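Local coordinates for kinesin-like protein KIF19 (Mus musculus, PDB 5GSZ) that moves toward microtubule plus ends as an ATP-driven kinesin-8 motor and regulates motile cilia length by depolymerizing microtubules at ciliary tips, at residues R17-S22 and I323-T328; L44-E49 and T328-S333; Q11-L16 and F67-D72. All blocks are in the same frame, centred on the assembly; numbering follows the deposited sequence.

All three interactions lie in the kinesin motor domain, 1 and 3 in its central sheet. Strand 12-18 is shared: interaction 3 pairs it with the outermost strand 69-71, and interaction 1 pairs its end with strand 315-323. Interactions 1 and 2 share Thr328 and touch where Ser324 O meets Ser333 OG, probably in a hydrogen bond. Centres are about 11 Å (1 and 2), 17 Å (1 and 3) and 21 Å (2 and 3) apart. Along the chain the segments run 11-16, 17-22, 44-49, 67-72, 323-328, 328-333, so every pair of interactions alternates. The ADP-binding end of strand 12-18, edge strand 69-71 and helix 330-340, which packs on a smaller sheet, are thus neighbours.

Interaction 1 (R17-S22 and I323-T328); sequences RVRPIS and ISPAST. With ADP (adenosine-5'-diphosphate), chain B.
Two backbone hydrogen bonds bracket Val18. Ile323 N donates to Arg17 O at 3.0 Å, and Arg19 N reaches Ile323 O at 3.2 Å almost along the C=O axis (176°), the pattern of a parallel bridge. Beyond it, Arg19 has CG in the crowded position between its backbone N and carbonyl carbon (chi1 61°), and the extended chain lays the guanidinium over Ser324, whose CB sits 3.5 Å above its plane. Glu25 takes the charge by a salt bridge to NH2 and also bonds Ser324 OG, which accepts Ala326 N at 3.1 Å in an ST turn. An alanine at Arg19 removes the guanidinium and would probably cost the Glu25 bridge and the cover over Ser324. Outward, Val18 CG1 packs on Pro325 CB at 3.6 Å, while Ile21 CD1 meets Ala326 CB at 4.0 Å. On the nucleotide side, Pro20 CD lies 3.4 Å from ADP N1 and Arg19 CB 3.6 Å from ADP N7; Arg17, bonded to Gln77 through NH2, stretches past the adenine amino group. Arg17, Arg19 and Pro20 form the RxRP motif of the kinesin adenine pocket, carried at the end of a parallel strand pair.

Interaction 2 (L44-E49 and T328-S333); sequences LMDPME and TAFEES
The Phe330 ring is the flat centre of this contact, and Pro47 covers one of its faces. Pro47 CD stands 3.9 Å from the centroid of the Phe330 ring and 22° off the ring normal, a CH-pi contact displaced toward the CD1 rim rather than centred. The other neighbours come in obliquely. The carboxylate of Asp46 is turned only 24° from the ring plane and brings its CG to 3.6 Å from Phe330 CZ, at the tip of the ring. Leu44 CD2 approaches the CE1 corner of Phe330 at 3.6 Å, and the backbone oxygen of Met45 lies 3.4 Å from the same Phe330 CE1. Four consecutive residues, 44 to 47, thus wrap one side chain, and the segment 44-49 covers 110 Å² of Phe330.

The torsions explain the reach. Phe330 has CG anti to its backbone N (chi1 169°), which carries the ring out from the start of the helix toward the chain at Asp46, although the nearest pair of CA atoms, Asp46 and Phe330, is 7.3 Å apart. Leu44, also with CG anti to the backbone N, splits its branches: CD2 takes the ring, while CD1 meets Ser333 CB at 4.1 Å. Ser333 OG bonds instead to Ser324 O. No hydrogen bond links the two segments.

Ala329 is the N-cap residue of helix 330-340, and the bond from Ser333 N to Ala329 O (2.9 Å) closes its first turn. Leu44 also touches Arg334 and Leu337 further along this helix. Strand 41-45 is the middle strand of the small antiparallel sheet, and Leu44 and Asp46 hydrogen-bond through their backbones to Lys63 and Arg61. Met45 bonds through its backbone to Ile33, which also touches Phe330, so the first turn of helix 330-340 packs against the end of the small sheet.

Interaction 3 (Q11-L16 and F67-D72); sequences QLMVAL and FDVAFD
Leu16 O is held from two directions: Phe71 N donates a hydrogen bond at 2.8 Å, nearly along the C=O axis, and Ala70 CA adds a CA-H...O contact at 3.3 Å. With Leu16 N donating to Val69 O at 3.0 Å, these bonds define a parallel bridge of Leu16 with Ala70, joining strand 12-18 to the outermost strand 69-71 of the central sheet of the kinesin motor domain. The strand axes differ by 22°. Further back, a side chain does the work of a backbone carbonyl: Asp68, its CG anti to the carbonyl carbon, turns OD2 onto Val14 N at 2.7 Å in a nearly straight bond (169°), using the anti lone pair of the carboxylate. Asp68 N returns a weak bond to Val14 O.

On the face bearing Leu16, CB of that residue sits over the centre of the Phe67 ring, 3.6 Å from its centroid, a CH-pi contact, while Val14 CG1 comes to the ring edge at 4.0 Å from Phe67 CD1. Leu337 and Ala340 of helix 330-340 also pack on Phe67. The other face bears Met13, Ala15, Val69 and Phe71, of which Met13 and Phe71 touch helix 77-84. There Val69 takes the crowded rotamer (chi1 60°), with CG1 between its backbone N and carbonyl carbon, which sets that methyl 3.4 Å from Ala15 CB.

Interaction 1 (R17-S22 and I323-T328)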
loop_
_atom_site.group_PDB
_atom_site.type_symbol
_atom_site.label_atom_id
_atom_site.label_comp_id
_atom_site.label_asym_id
_atom_site.label_seq_id
_atom_site.Cartn_x
_atom_site.Cartn_y
_atom_site.Cartn_z
ATOM N N ARG A 17 -9.347 -7.510 -0.138
ATOM C CA ARG A 17 -9.970 -7.535 1.179
ATOM C C ARG A 17 -11.330 -6.857 1.134
ATOM O O ARG A 17 -11.434 -5.690 0.741
ATOM C CB ARG A 17 -9.100 -6.845 2.221
ATOM C CG ARG A 17 -9.576 -7.057 3.644
ATOM C CD ARG A 17 -8.527 -6.572 4.590
ATOM N NE ARG A 17 -8.807 -6.940 5.954
ATOM C CZ ARG A 17 -8.011 -6.640 6.965
ATOM N NH1 ARG A 17 -6.905 -5.953 6.738
ATOM N NH2 ARG A 17 -8.323 -7.009 8.200
ATOM N N VAL A 18 -12.359 -7.582 1.571
ATOM C CA VAL A 18 -13.697 -7.036 1.766
ATOM C C VAL A 18 -13.864 -6.684 3.237
ATOM O O VAL A 18 -13.762 -7.557 4.110
ATOM C CB VAL A 18 -14.771 -8.037 1.326
ATOM C CG1 VAL A 18 -16.107 -7.332 1.231
ATOM C CG2 VAL A 18 -14.374 -8.718 0.003
ATOM N N ARG A 19 -14.105 -5.420 3.527
ATOM C CA ARG A 19 -14.365 -5.100 4.919
ATOM C C ARG A 19 -15.811 -5.447 5.238
ATOM O O ARG A 19 -16.636 -5.551 4.338
ATOM C CB ARG A 19 -14.091 -3.629 5.194
ATOM C CG ARG A 19 -14.954 -2.693 4.393
ATOM C CD ARG A 19 -14.788 -1.286 4.921
ATOM N NE ARG A 19 -15.614 -0.299 4.231
ATOM C CZ ARG A 19 -16.946 -0.238 4.318
ATOM N NH1 ARG A 19 -17.612 -1.137 5.033
ATOM N NH2 ARG A 19 -17.622 0.711 3.679
ATOM N N PRO A 20 -16.148 -5.657 6.504
ATOM C CA PRO A 20 -17.562 -5.818 6.856
ATOM C C PRO A 20 -18.372 -4.602 6.437
ATOM O O PRO A 20 -17.864 -3.482 6.364
ATOM C CB PRO A 20 -17.538 -5.963 8.381
ATOM C CG PRO A 20 -16.142 -6.402 8.688
ATOM C CD PRO A 20 -15.264 -5.775 7.672
ATOM N N ILE A 21 -19.665 -4.834 6.189
ATOM C CA ILE A 21 -20.577 -3.731 5.899
ATOM C C ILE A 21 -20.737 -2.828 7.124
ATOM O O ILE A 21 -20.632 -3.267 8.278
ATOM C CB ILE A 21 -21.933 -4.263 5.398
ATOM C CG1 ILE A 21 -22.777 -3.097 4.862
ATOM C CG2 ILE A 21 -22.651 -5.036 6.502
ATOM C CD1 ILE A 21 -23.795 -3.492 3.857
ATOM N N SER A 22 -20.965 -1.546 6.878
ATOM C CA SER A 22 -21.012 -0.558 7.944
ATOM C C SER A 22 -22.452 -0.153 8.237
ATOM O O SER A 22 -23.325 -0.213 7.367
ATOM C CB SER A 22 -20.197 0.689 7.591
ATOM O OG SER A 22 -20.848 1.470 6.605
ATOM N N ILE A 323 -12.357 -3.222 -0.795
ATOM C CA ILE A 323 -13.696 -2.805 -1.213
ATOM C C ILE A 323 -14.658 -2.875 -0.038
ATOM O O ILE A 323 -14.436 -3.581 0.950
ATOM C CB ILE A 323 -14.306 -3.637 -2.376
ATOM C CG1 ILE A 323 -14.646 -5.051 -1.906
ATOM C CG2 ILE A 323 -13.404 -3.634 -3.624
ATOM C CD1 ILE A 323 -15.274 -5.914 -2.971
ATOM N N SER A 324 -15.740 -2.128 -0.173
ATOM C CA SER A 324 -16.939 -2.308 0.621
ATOM C C SER A 324 -17.788 -3.437 0.032
ATOM O O SER A 324 -17.805 -3.643 -1.187
ATOM C CB SER A 324 -17.747 -1.019 0.655
ATOM O OG SER A 324 -18.982 -1.208 1.315
ATOM N N PRO A 325 -18.479 -4.204 0.870
ATOM C CA PRO A 325 -19.432 -5.196 0.348
ATOM C C PRO A 325 -20.802 -4.609 0.070
ATOM O O PRO A 325 -21.702 -5.347 -0.340
ATOM C CB PRO A 325 -19.500 -6.231 1.480
ATOM C CG PRO A 325 -19.223 -5.431 2.742
ATOM C CD PRO A 325 -18.399 -4.221 2.347
ATOM N N ALA A 326 -20.945 -3.299 0.265
ATOM C CA ALA A 326 -22.231 -2.628 0.206
ATOM C C ALA A 326 -22.693 -2.366 -1.226
ATOM O O ALA A 326 -21.913 -1.925 -2.086
ATOM C CB ALA A 326 -22.152 -1.306 0.959
ATOM N N SER A 327 -23.992 -2.598 -1.455
ATOM C CA SER A 327 -24.617 -2.230 -2.722
ATOM C C SER A 327 -24.444 -0.745 -3.031
ATOM O O SER A 327 -24.222 -0.379 -4.190
ATOM C CB SER A 327 -26.103 -2.601 -2.712
ATOM O OG SER A 327 -26.859 -1.762 -1.843
ATOM N N THR A 328 -24.533 0.135 -2.025
ATOM C CA THR A 328 -24.346 1.549 -2.353
ATOM C C THR A 328 -22.935 1.871 -2.853
ATOM O O THR A 328 -22.682 3.021 -3.215
ATOM C CB THR A 328 -24.664 2.456 -1.158
ATOM O OG1 THR A 328 -23.844 2.093 -0.047
ATOM C CG2 THR A 328 -26.092 2.309 -0.763
HETATM P PB ADP B . -9.306 3.954 4.342
HETATM O O1B ADP B . -8.003 3.937 5.110
HETATM O O2B ADP B . -9.207 3.109 3.094
HETATM O O3B ADP B . -9.925 5.318 4.194
HETATM P PA ADP B . -10.127 3.113 6.887
HETATM O O1A ADP B . -9.535 1.779 7.223
HETATM O O2A ADP B . -9.465 4.401 7.306
HETATM O O3A ADP B . -10.378 3.197 5.286
HETATM O "O5'" ADP B . -11.595 3.258 7.516
HETATM C "C5'" ADP B . -12.560 2.220 7.549
HETATM C "C4'" ADP B . -13.216 2.271 8.912
HETATM O "O4'" ADP B . -13.734 0.970 9.156
HETATM C "C3'" ADP B . -12.147 2.483 9.952
HETATM O "O3'" ADP B . -12.819 2.987 11.108
HETATM C "C2'" ADP B . -11.608 1.091 10.203
HETATM O "O2'" ADP B . -11.210 0.935 11.572
HETATM C "C1'" ADP B . -12.798 0.188 9.896
HETATM N N9 ADP B . -12.413 -0.993 9.083
HETATM C C8 ADP B . -11.865 -0.974 7.848
HETATM N N7 ADP B . -11.641 -2.228 7.366
HETATM C C5 ADP B . -12.053 -3.077 8.323
HETATM C C6 ADP B . -12.084 -4.536 8.474
HETATM N N6 ADP B . -11.632 -5.343 7.481
HETATM N N1 ADP B . -12.581 -5.026 9.630
HETATM C C2 ADP B . -13.040 -4.226 10.605
HETATM N N3 ADP B . -13.024 -2.884 10.543
HETATM C C4 ADP B . -12.555 -2.265 9.445
#

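Interaction 2 (L44-E49 and T328-S333)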
loop_
_atom_site.group_PDB
_atom_site.type_symbol
_atom_site.label_atom_id
_atom_site.label_comp_id
_atom_site.label_asym_id
_atom_site.label_seq_id
_atom_site.Cartn_x
_atom_site.Cartn_y
_atom_site.Cartn_z
ATOM N N LEU A 44 -19.210 -10.156 -7.549
ATOM C CA LEU A 44 -19.840 -8.848 -7.368
ATOM C C LEU A 44 -21.218 -8.875 -8.023
ATOM O O LEU A 44 -21.339 -8.751 -9.250
ATOM C CB LEU A 44 -18.977 -7.736 -7.959
ATOM C CG LEU A 44 -19.513 -6.336 -7.701
ATOM C CD1 LEU A 44 -19.340 -6.006 -6.230
ATOM C CD2 LEU A 44 -18.790 -5.322 -8.553
ATOM N N MET A 45 -22.249 -9.033 -7.194
ATOM C CA MET A 45 -23.618 -8.994 -7.679
ATOM C C MET A 45 -23.990 -7.580 -8.101
ATOM O O MET A 45 -23.590 -6.588 -7.484
ATOM C CB MET A 45 -24.585 -9.506 -6.608
ATOM C CG MET A 45 -24.345 -10.957 -6.218
ATOM S SD MET A 45 -25.686 -11.749 -5.287
ATOM C CE MET A 45 -25.605 -10.934 -3.687
ATOM N N ASP A 46 -24.749 -7.498 -9.175
ATOM C CA ASP A 46 -25.275 -6.235 -9.642
ATOM C C ASP A 46 -26.598 -5.983 -8.929
ATOM O O ASP A 46 -27.506 -6.821 -9.025
ATOM C CB ASP A 46 -25.462 -6.289 -11.155
ATOM C CG ASP A 46 -25.551 -4.919 -11.801
ATOM O OD1 ASP A 46 -25.963 -3.949 -11.134
ATOM O OD2 ASP A 46 -25.160 -4.812 -12.987
ATOM N N PRO A 47 -26.736 -4.898 -8.153
ATOM C CA PRO A 47 -28.075 -4.490 -7.704
ATOM C C PRO A 47 -28.856 -3.938 -8.886
ATOM O O PRO A 47 -28.344 -3.933 -10.008
ATOM C CB PRO A 47 -27.783 -3.410 -6.661
ATOM C CG PRO A 47 -26.490 -2.814 -7.134
ATOM C CD PRO A 47 -25.694 -3.964 -7.697
ATOM N N MET A 48 -30.071 -3.451 -8.689
ATOM C CA MET A 48 -30.791 -2.883 -9.816
ATOM C C MET A 48 -31.385 -1.534 -9.418
ATOM O O MET A 48 -31.351 -1.134 -8.251
ATOM C CB MET A 48 -31.852 -3.867 -10.335
ATOM C CG MET A 48 -31.280 -5.256 -10.766
ATOM S SD MET A 48 -30.052 -5.257 -12.118
ATOM C CE MET A 48 -29.786 -6.996 -12.478
ATOM N N GLU A 49 -31.881 -0.808 -10.424
ATOM C CA GLU A 49 -32.478 0.512 -10.240
ATOM C C GLU A 49 -33.071 1.068 -11.534
ATOM O O GLU A 49 -33.219 0.349 -12.529
ATOM C CB GLU A 49 -31.442 1.498 -9.699
ATOM N N THR A 328 -24.533 0.135 -2.025
ATOM C CA THR A 328 -24.346 1.549 -2.353
ATOM C C THR A 328 -22.935 1.871 -2.853
ATOM O O THR A 328 -22.682 3.021 -3.215
ATOM C CB THR A 328 -24.664 2.456 -1.158
ATOM O OG1 THR A 328 -23.844 2.093 -0.047
ATOM C CG2 THR A 328 -26.092 2.309 -0.763
ATOM N N ALA A 329 -22.018 0.900 -2.865
ATOM C CA ALA A 329 -20.644 1.082 -3.314
ATOM C C ALA A 329 -20.364 0.354 -4.620
ATOM O O ALA A 329 -19.198 0.237 -5.016
ATOM C CB ALA A 329 -19.661 0.594 -2.239
ATOM N N PHE A 330 -21.407 -0.139 -5.298
ATOM C CA PHE A 330 -21.220 -1.096 -6.389
ATOM C C PHE A 330 -20.269 -0.578 -7.474
ATOM O O PHE A 330 -19.488 -1.350 -8.039
ATOM C CB PHE A 330 -22.581 -1.448 -6.988
ATOM C CG PHE A 330 -22.498 -2.215 -8.274
ATOM C CD1 PHE A 330 -22.135 -3.553 -8.280
ATOM C CD2 PHE A 330 -22.797 -1.599 -9.479
ATOM C CE1 PHE A 330 -22.064 -4.266 -9.467
ATOM C CE2 PHE A 330 -22.723 -2.306 -10.681
ATOM C CZ PHE A 330 -22.363 -3.641 -10.673
ATOM N N GLU A 331 -20.316 0.724 -7.777
ATOM C CA GLU A 331 -19.545 1.251 -8.897
ATOM C C GLU A 331 -18.063 1.340 -8.557
ATOM O O GLU A 331 -17.216 0.899 -9.346
ATOM C CB GLU A 331 -20.095 2.616 -9.329
ATOM N N GLU A 332 -17.726 1.890 -7.384
ATOM C CA GLU A 332 -16.328 1.862 -6.969
ATOM C C GLU A 332 -15.819 0.441 -6.803
ATOM O O GLU A 332 -14.672 0.154 -7.149
ATOM C CB GLU A 332 -16.106 2.606 -5.667
ATOM C CG GLU A 332 -16.898 3.844 -5.492
ATOM C CD GLU A 332 -16.496 4.556 -4.222
ATOM O OE1 GLU A 332 -16.544 3.906 -3.141
ATOM O OE2 GLU A 332 -16.118 5.748 -4.312
ATOM N N SER A 333 -16.630 -0.459 -6.242
ATOM C CA SER A 333 -16.142 -1.818 -6.053
ATOM C C SER A 333 -15.786 -2.446 -7.390
ATOM O O SER A 333 -14.760 -3.127 -7.515
ATOM C CB SER A 333 -17.171 -2.663 -5.299
ATOM O OG SER A 333 -17.252 -2.275 -3.933
#

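Interaction 3 (Q11-L16 and F67-D72)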
loop_
_atom_site.group_PDB
_atom_site.type_symbol
_atom_site.label_atom_id
_atom_site.label_comp_id
_atom_site.label_asym_id
_atom_site.label_seq_id
_atom_site.Cartn_x
_atom_site.Cartn_y
_atom_site.Cartn_z
ATOM N N GLN A 11 8.144 -10.320 -9.549
ATOM C CA GLN A 11 7.126 -11.128 -8.871
ATOM C C GLN A 11 6.084 -10.272 -8.152
ATOM O O GLN A 11 6.414 -9.520 -7.233
ATOM C CB GLN A 11 7.778 -12.067 -7.864
ATOM C CG GLN A 11 6.791 -12.932 -7.092
ATOM C CD GLN A 11 5.911 -13.774 -8.006
ATOM O OE1 GLN A 11 6.363 -14.243 -9.052
ATOM N NE2 GLN A 11 4.654 -13.993 -7.600
ATOM N N LEU A 12 4.824 -10.413 -8.552
ATOM C CA LEU A 12 3.745 -9.590 -8.029
ATOM C C LEU A 12 2.643 -10.453 -7.437
ATOM O O LEU A 12 2.283 -11.489 -8.004
ATOM C CB LEU A 12 3.142 -8.719 -9.114
ATOM C CG LEU A 12 1.799 -8.098 -8.730
ATOM C CD1 LEU A 12 1.996 -7.006 -7.696
ATOM C CD2 LEU A 12 1.100 -7.578 -9.958
ATOM N N MET A 13 2.109 -10.016 -6.295
ATOM C CA MET A 13 0.925 -10.605 -5.696
ATOM C C MET A 13 -0.153 -9.545 -5.527
ATOM O O MET A 13 0.122 -8.440 -5.043
ATOM C CB MET A 13 1.203 -11.221 -4.336
ATOM C CG MET A 13 -0.130 -11.364 -3.601
ATOM S SD MET A 13 -0.275 -12.397 -2.158
ATOM C CE MET A 13 -0.401 -11.115 -0.942
ATOM N N VAL A 14 -1.385 -9.899 -5.884
ATOM C CA VAL A 14 -2.551 -9.052 -5.673
ATOM C C VAL A 14 -3.507 -9.755 -4.709
ATOM O O VAL A 14 -3.803 -10.945 -4.869
ATOM C CB VAL A 14 -3.236 -8.737 -7.008
ATOM C CG1 VAL A 14 -4.452 -7.870 -6.774
ATOM C CG2 VAL A 14 -2.241 -8.078 -7.930
ATOM N N ALA A 15 -3.961 -9.031 -3.694
ATOM C CA ALA A 15 -4.902 -9.556 -2.721
ATOM C C ALA A 15 -6.134 -8.661 -2.727
ATOM O O ALA A 15 -6.040 -7.473 -3.047
ATOM C CB ALA A 15 -4.270 -9.620 -1.325
ATOM N N LEU A 16 -7.298 -9.219 -2.385
ATOM C CA LEU A 16 -8.484 -8.380 -2.228
ATOM C C LEU A 16 -9.102 -8.608 -0.862
ATOM O O LEU A 16 -9.358 -9.757 -0.479
ATOM C CB LEU A 16 -9.540 -8.612 -3.317
ATOM C CG LEU A 16 -10.515 -7.420 -3.210
ATOM C CD1 LEU A 16 -10.727 -6.702 -4.547
ATOM C CD2 LEU A 16 -11.851 -7.780 -2.553
ATOM N N PHE A 67 -8.154 -13.450 -7.582
ATOM C CA PHE A 67 -7.011 -12.785 -6.986
ATOM C C PHE A 67 -6.105 -13.850 -6.399
ATOM O O PHE A 67 -6.525 -14.984 -6.162
ATOM C CB PHE A 67 -7.434 -11.814 -5.873
ATOM C CG PHE A 67 -8.438 -10.792 -6.302
ATOM C CD1 PHE A 67 -8.028 -9.573 -6.816
ATOM C CD2 PHE A 67 -9.794 -11.044 -6.182
ATOM C CE1 PHE A 67 -8.945 -8.640 -7.209
ATOM C CE2 PHE A 67 -10.720 -10.104 -6.574
ATOM C CZ PHE A 67 -10.293 -8.902 -7.086
ATOM N N ASP A 68 -4.855 -13.470 -6.140
ATOM C CA ASP A 68 -3.938 -14.396 -5.476
ATOM C C ASP A 68 -4.493 -14.848 -4.134
ATOM O O ASP A 68 -4.332 -16.014 -3.758
ATOM C CB ASP A 68 -2.570 -13.746 -5.309
ATOM C CG ASP A 68 -1.895 -13.519 -6.624
ATOM O OD1 ASP A 68 -1.852 -14.477 -7.418
ATOM O OD2 ASP A 68 -1.467 -12.379 -6.892
ATOM N N VAL A 69 -5.157 -13.954 -3.407
ATOM C CA VAL A 69 -5.789 -14.315 -2.146
ATOM C C VAL A 69 -6.925 -13.341 -1.888
ATOM O O VAL A 69 -6.892 -12.188 -2.332
ATOM C CB VAL A 69 -4.752 -14.336 -0.995
ATOM C CG1 VAL A 69 -4.110 -12.981 -0.826
ATOM C CG2 VAL A 69 -5.378 -14.842 0.312
ATOM N N ALA A 70 -7.942 -13.815 -1.177
ATOM C CA ALA A 70 -9.114 -13.018 -0.854
ATOM C C ALA A 70 -9.342 -13.045 0.651
ATOM O O ALA A 70 -8.950 -14.001 1.328
ATOM C CB ALA A 70 -10.341 -13.544 -1.593
ATOM N N PHE A 71 -9.958 -11.982 1.176
ATOM C CA PHE A 71 -10.286 -11.902 2.597
ATOM C C PHE A 71 -11.601 -11.159 2.769
ATOM O O PHE A 71 -11.782 -10.096 2.168
ATOM C CB PHE A 71 -9.214 -11.158 3.414
ATOM C CG PHE A 71 -7.793 -11.572 3.139
ATOM C CD1 PHE A 71 -7.269 -12.726 3.678
ATOM C CD2 PHE A 71 -6.951 -10.750 2.378
ATOM C CE1 PHE A 71 -5.936 -13.082 3.438
ATOM C CE2 PHE A 71 -5.619 -11.089 2.134
ATOM C CZ PHE A 71 -5.110 -12.253 2.662
ATOM N N ASP A 72 -12.492 -11.683 3.615
ATOM C CA ASP A 72 -13.636 -10.921 4.117
ATOM C C ASP A 72 -13.599 -10.910 5.645
ATOM O O ASP A 72 -12.607 -11.315 6.256
ATOM C CB ASP A 72 -14.967 -11.465 3.574
ATOM C CG ASP A 72 -15.295 -12.874 4.057
ATOM O OD1 ASP A 72 -14.748 -13.335 5.091
ATOM O OD2 ASP A 72 -16.134 -13.519 3.389
#